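Long-range contacts in D-aminopeptidase (Bacillus subtilis, PDB 1HI9), which removes N-terminal residues from peptides containing D-amino acids, using two zinc ions per subunit, inside the central chamber of a self-compartmentalizing homodecamer: residues Lys2-Val7 against Leu55-His60; Gly97-Gly102 against Val148-Gly153. All blocks are in the same frame, centred on the assembly; numbering follows the deposited sequence.

Interaction 1: residues Lys2-Val7 against Leu55-His60. With ZN (zinc ion), chain G.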
# COMPACT_ATOMS: atom_id res chain seq x y z
N LYS A 2 18.52 -13.71 46.18
CA LYS A 2 17.78 -13.21 45.02
C LYS A 2 18.64 -12.33 44.13
O LYS A 2 19.31 -11.41 44.60
CB LYS A 2 16.55 -12.42 45.48
CG LYS A 2 15.51 -13.25 46.19
CD LYS A 2 14.41 -12.39 46.80
CE LYS A 2 13.53 -11.73 45.76
NZ LYS A 2 12.44 -10.96 46.42
N LEU A 3 18.62 -12.62 42.83
CA LEU A 3 19.38 -11.85 41.87
C LEU A 3 18.43 -11.18 40.87
O LEU A 3 17.50 -11.81 40.36
CB LEU A 3 20.37 -12.77 41.15
CG LEU A 3 21.40 -12.21 40.17
CD1 LEU A 3 20.77 -12.08 38.81
CD2 LEU A 3 21.95 -10.88 40.65
N TYR A 4 18.65 -9.89 40.62
CA TYR A 4 17.83 -9.13 39.69
C TYR A 4 18.54 -8.96 38.36
O TYR A 4 19.72 -8.60 38.32
CB TYR A 4 17.53 -7.74 40.24
CG TYR A 4 16.64 -6.92 39.33
CD1 TYR A 4 15.25 -7.10 39.34
CD2 TYR A 4 17.17 -5.97 38.46
CE1 TYR A 4 14.41 -6.36 38.50
CE2 TYR A 4 16.35 -5.23 37.61
CZ TYR A 4 14.97 -5.42 37.64
OH TYR A 4 14.15 -4.67 36.83
N MET A 5 17.81 -9.17 37.27
CA MET A 5 18.38 -9.04 35.94
C MET A 5 17.60 -8.07 35.04
O MET A 5 16.39 -8.17 34.91
CB MET A 5 18.46 -10.39 35.24
CG MET A 5 19.72 -11.17 35.51
SD MET A 5 19.80 -12.73 34.60
CE MET A 5 19.95 -12.15 32.93
N SER A 6 18.32 -7.13 34.45
CA SER A 6 17.73 -6.17 33.53
C SER A 6 18.37 -6.50 32.20
O SER A 6 19.59 -6.41 32.06
CB SER A 6 18.07 -4.75 33.93
OG SER A 6 17.58 -3.83 32.97
N VAL A 7 17.56 -6.89 31.22
CA VAL A 7 18.09 -7.25 29.92
C VAL A 7 17.67 -6.32 28.78
O VAL A 7 16.48 -6.22 28.46
CB VAL A 7 17.70 -8.69 29.52
CG1 VAL A 7 18.51 -9.14 28.31
CG2 VAL A 7 17.91 -9.64 30.69
N LEU A 55 15.04 -12.87 39.01
CA LEU A 55 13.98 -12.08 38.39
C LEU A 55 14.55 -11.45 37.13
O LEU A 55 15.53 -10.71 37.19
CB LEU A 55 13.51 -10.97 39.33
CG LEU A 55 12.02 -10.64 39.37
CD1 LEU A 55 11.84 -9.24 39.91
CD2 LEU A 55 11.43 -10.76 37.98
N VAL A 56 13.93 -11.75 35.99
CA VAL A 56 14.38 -11.23 34.70
C VAL A 56 13.40 -10.22 34.14
O VAL A 56 12.25 -10.56 33.82
CB VAL A 56 14.58 -12.38 33.68
CG1 VAL A 56 15.23 -11.84 32.40
CG2 VAL A 56 15.45 -13.47 34.30
N ASN A 57 13.86 -8.98 34.01
CA ASN A 57 13.04 -7.88 33.50
C ASN A 57 13.47 -7.49 32.08
O ASN A 57 14.59 -7.03 31.86
CB ASN A 57 13.17 -6.66 34.41
CG ASN A 57 12.26 -5.52 34.00
OD1 ASN A 57 12.60 -4.34 34.15
ND2 ASN A 57 11.09 -5.85 33.50
N ASP A 58 12.57 -7.69 31.12
CA ASP A 58 12.84 -7.34 29.73
C ASP A 58 12.89 -5.82 29.74
O ASP A 58 11.88 -5.18 30.05
CB ASP A 58 11.70 -7.83 28.83
CG ASP A 58 12.04 -7.77 27.36
OD1 ASP A 58 12.64 -6.76 26.93
OD2 ASP A 58 11.68 -8.72 26.63
N SER A 59 14.04 -5.25 29.39
CA SER A 59 14.20 -3.79 29.43
C SER A 59 14.38 -3.10 28.09
O SER A 59 14.93 -2.00 28.04
CB SER A 59 15.37 -3.43 30.33
OG SER A 59 15.23 -4.03 31.60
N HIS A 60 13.91 -3.71 27.01
CA HIS A 60 14.09 -3.12 25.70
C HIS A 60 12.80 -2.75 24.97
O HIS A 60 11.89 -3.58 24.86
CB HIS A 60 14.91 -4.09 24.84
CG HIS A 60 15.00 -3.70 23.40
ND1 HIS A 60 15.68 -2.57 22.98
CD2 HIS A 60 14.51 -4.28 22.28
CE1 HIS A 60 15.60 -2.48 21.67
NE2 HIS A 60 14.89 -3.50 21.22
ZN ZN G . 17.26 -1.00 24.15
O HOH W 1 17.18 1.30 25.25
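S6 and S59 meet hydroxyl to hydroxyl at the tight end of this parallel strand pair, OG to OG at 2.7 Å. S6 OG stands anti to its backbone N (chi1 175°), beside the carbonyl carbon; it also bonds Y103 OH and M87 O, so several polar partners grip this buried hydroxyl. Next to it the V7 carbonyl takes the S59 amide, V7 O to S59 N 2.8 Å, with the donor 35° above the carbonyl plane as the strand gives way to a loop. That loop delivers H60 to a zinc ion, which ND1 reaches in the plane of the ring at 2.5 Å; D8, E10 and a water complete the ligands, while NE2 bonds V21 O, and the two bonds together would hold the turn of the imidazole.

Packing is looser toward the partly exposed L55. L55 CD1 only touches the edge of the Y4 ring, 4.1 Å from Y4 CD1, and M5 CB stays 4.4 Å from V56 CG2. V7 CG2 and V56 CG1 fit closer, at 3.9 Å. The Y4 hydroxyl lies beside N57 CB and bonds E89 O. Backbone bonds alternate along the pair, the straightest being V7 N to N57 O, 3.0 Å. M5, V7 and V56 pack against helix 28-48, the connection of this beta-alpha-beta unit, L55 and N57 lean on strand 76-80, and strand 97-103 lies along the other edge of 2-7.

Interaction 2: residues Gly97-Gly102 against Val148-Gly153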
# COMPACT_ATOMS: atom_id res chain seq x y z
N GLY A 97 21.80 -8.57 44.58
CA GLY A 97 22.53 -7.81 43.59
C GLY A 97 21.79 -7.72 42.27
O GLY A 97 20.78 -8.39 42.06
N ALA A 98 22.31 -6.89 41.38
CA ALA A 98 21.71 -6.70 40.08
C ALA A 98 22.70 -7.03 38.98
O ALA A 98 23.90 -6.87 39.15
CB ALA A 98 21.21 -5.27 39.93
N LEU A 99 22.17 -7.50 37.85
CA LEU A 99 22.99 -7.86 36.69
C LEU A 99 22.38 -7.22 35.44
O LEU A 99 21.24 -7.50 35.08
CB LEU A 99 23.02 -9.38 36.55
CG LEU A 99 24.11 -10.02 35.68
CD1 LEU A 99 24.06 -11.54 35.80
CD2 LEU A 99 23.93 -9.61 34.24
N PHE A 100 23.14 -6.35 34.80
CA PHE A 100 22.68 -5.67 33.58
C PHE A 100 23.23 -6.42 32.38
O PHE A 100 24.45 -6.57 32.24
CB PHE A 100 23.16 -4.21 33.56
CG PHE A 100 22.59 -3.36 34.67
CD1 PHE A 100 23.00 -2.04 34.82
CD2 PHE A 100 21.65 -3.86 35.55
CE1 PHE A 100 22.47 -1.24 35.82
CE2 PHE A 100 21.12 -3.06 36.55
CZ PHE A 100 21.53 -1.75 36.68
N LEU A 101 22.34 -6.89 31.51
CA LEU A 101 22.72 -7.67 30.32
C LEU A 101 22.32 -6.99 29.02
O LEU A 101 21.24 -6.40 28.92
CB LEU A 101 22.05 -9.05 30.38
CG LEU A 101 22.85 -10.29 30.02
CD1 LEU A 101 21.89 -11.47 29.99
CD2 LEU A 101 23.56 -10.16 28.69
N GLY A 102 23.17 -7.12 28.01
CA GLY A 102 22.88 -6.52 26.72
C GLY A 102 22.82 -5.01 26.75
O GLY A 102 22.09 -4.40 25.96
N VAL A 148 25.31 -3.28 41.75
CA VAL A 148 25.31 -3.79 40.39
C VAL A 148 26.56 -4.66 40.30
O VAL A 148 27.67 -4.17 40.12
CB VAL A 148 25.40 -2.64 39.37
CG1 VAL A 148 25.50 -3.19 37.97
CG2 VAL A 148 24.17 -1.74 39.51
N LEU A 149 26.37 -5.97 40.43
CA LEU A 149 27.47 -6.91 40.42
C LEU A 149 28.14 -7.10 39.07
O LEU A 149 29.36 -7.25 38.99
CB LEU A 149 26.99 -8.26 40.94
CG LEU A 149 26.32 -8.23 42.31
CD1 LEU A 149 25.96 -9.65 42.75
CD2 LEU A 149 27.25 -7.58 43.32
N MET A 150 27.34 -7.09 38.01
CA MET A 150 27.86 -7.32 36.68
C MET A 150 27.12 -6.51 35.61
O MET A 150 25.93 -6.22 35.75
CB MET A 150 27.76 -8.81 36.35
CG MET A 150 28.46 -9.24 35.07
SD MET A 150 28.12 -10.97 34.74
CE MET A 150 27.71 -10.92 33.00
N VAL A 151 27.83 -6.18 34.55
CA VAL A 151 27.27 -5.44 33.43
C VAL A 151 27.86 -6.05 32.16
O VAL A 151 29.08 -6.11 32.01
CB VAL A 151 27.63 -3.93 33.50
CG1 VAL A 151 27.17 -3.22 32.23
CG2 VAL A 151 26.99 -3.29 34.72
N ALA A 152 27.00 -6.52 31.26
CA ALA A 152 27.45 -7.12 30.00
C ALA A 152 26.92 -6.33 28.82
O ALA A 152 25.83 -5.75 28.87
CB ALA A 152 26.98 -8.56 29.91
N GLY A 153 27.71 -6.30 27.75
CA GLY A 153 27.33 -5.57 26.56
C GLY A 153 28.56 -5.43 25.69
O GLY A 153 29.39 -6.33 25.66
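The F100 ring carries V148 CG1 over the centre of one face, 4.2 Å from its centroid in a CH-pi contact. V148 CG2 meets the rim at CZ (3.9 Å), and V151 CG2 comes in obliquely to the ring and lies 4.1 Å from F100 CB. CG anti to the carbonyl carbon (chi1 -64°) starts the ring off on the V148 side. The ring also stacks with Y103, and the side chain touches N137 of helix 133-143. An alanine here would probably leave the V148 methyls and the Y103 ring without their aromatic partner and open a gap beneath that helix.

The two strands are parallel neighbours in the middle of a mixed sheet with helices on both faces, and a beta bulge shifts their register by one between A98 and L99. At the bulge L149 N bonds A98 O through a bent hydrogen bond (132° at the hydrogen), and L149 CD1 rests on G97 CA at 4.0 Å. Regular pairing then resumes, F100 N to M150 O at 3.0 Å and A152 N to F100 O at 2.7 Å. On the opposite face from F100, L99 and M150 run side by side, L99 CG to M150 CB 3.9 Å, under helices 28-48 and 187-203 respectively. L101 CD2 lies against A152 CB, close to where G102 turns the chain.

From the N terminus, strand 2-7 leads into the residues that include zinc ligands D8 and E10. The chain then runs through helix 28-48 and returns in parallel, so interaction 1 closes a loop of 47 residues and sets H60 beside them. After strand 76-80, outermost on that side within the chain, it comes back to the other side of 2-7 as strand 97-103. Interaction 2 closes next, over 45 residues that visit the second, antiparallel sheet and helix 133-143, and bring in H104 and E133. The two closures follow in series, neither nested nor crossed. Strands 2-7 and 97-103 join them directly, with probable hydrogen bonds from L99 N to Y4 O and from L101 N to S6 O.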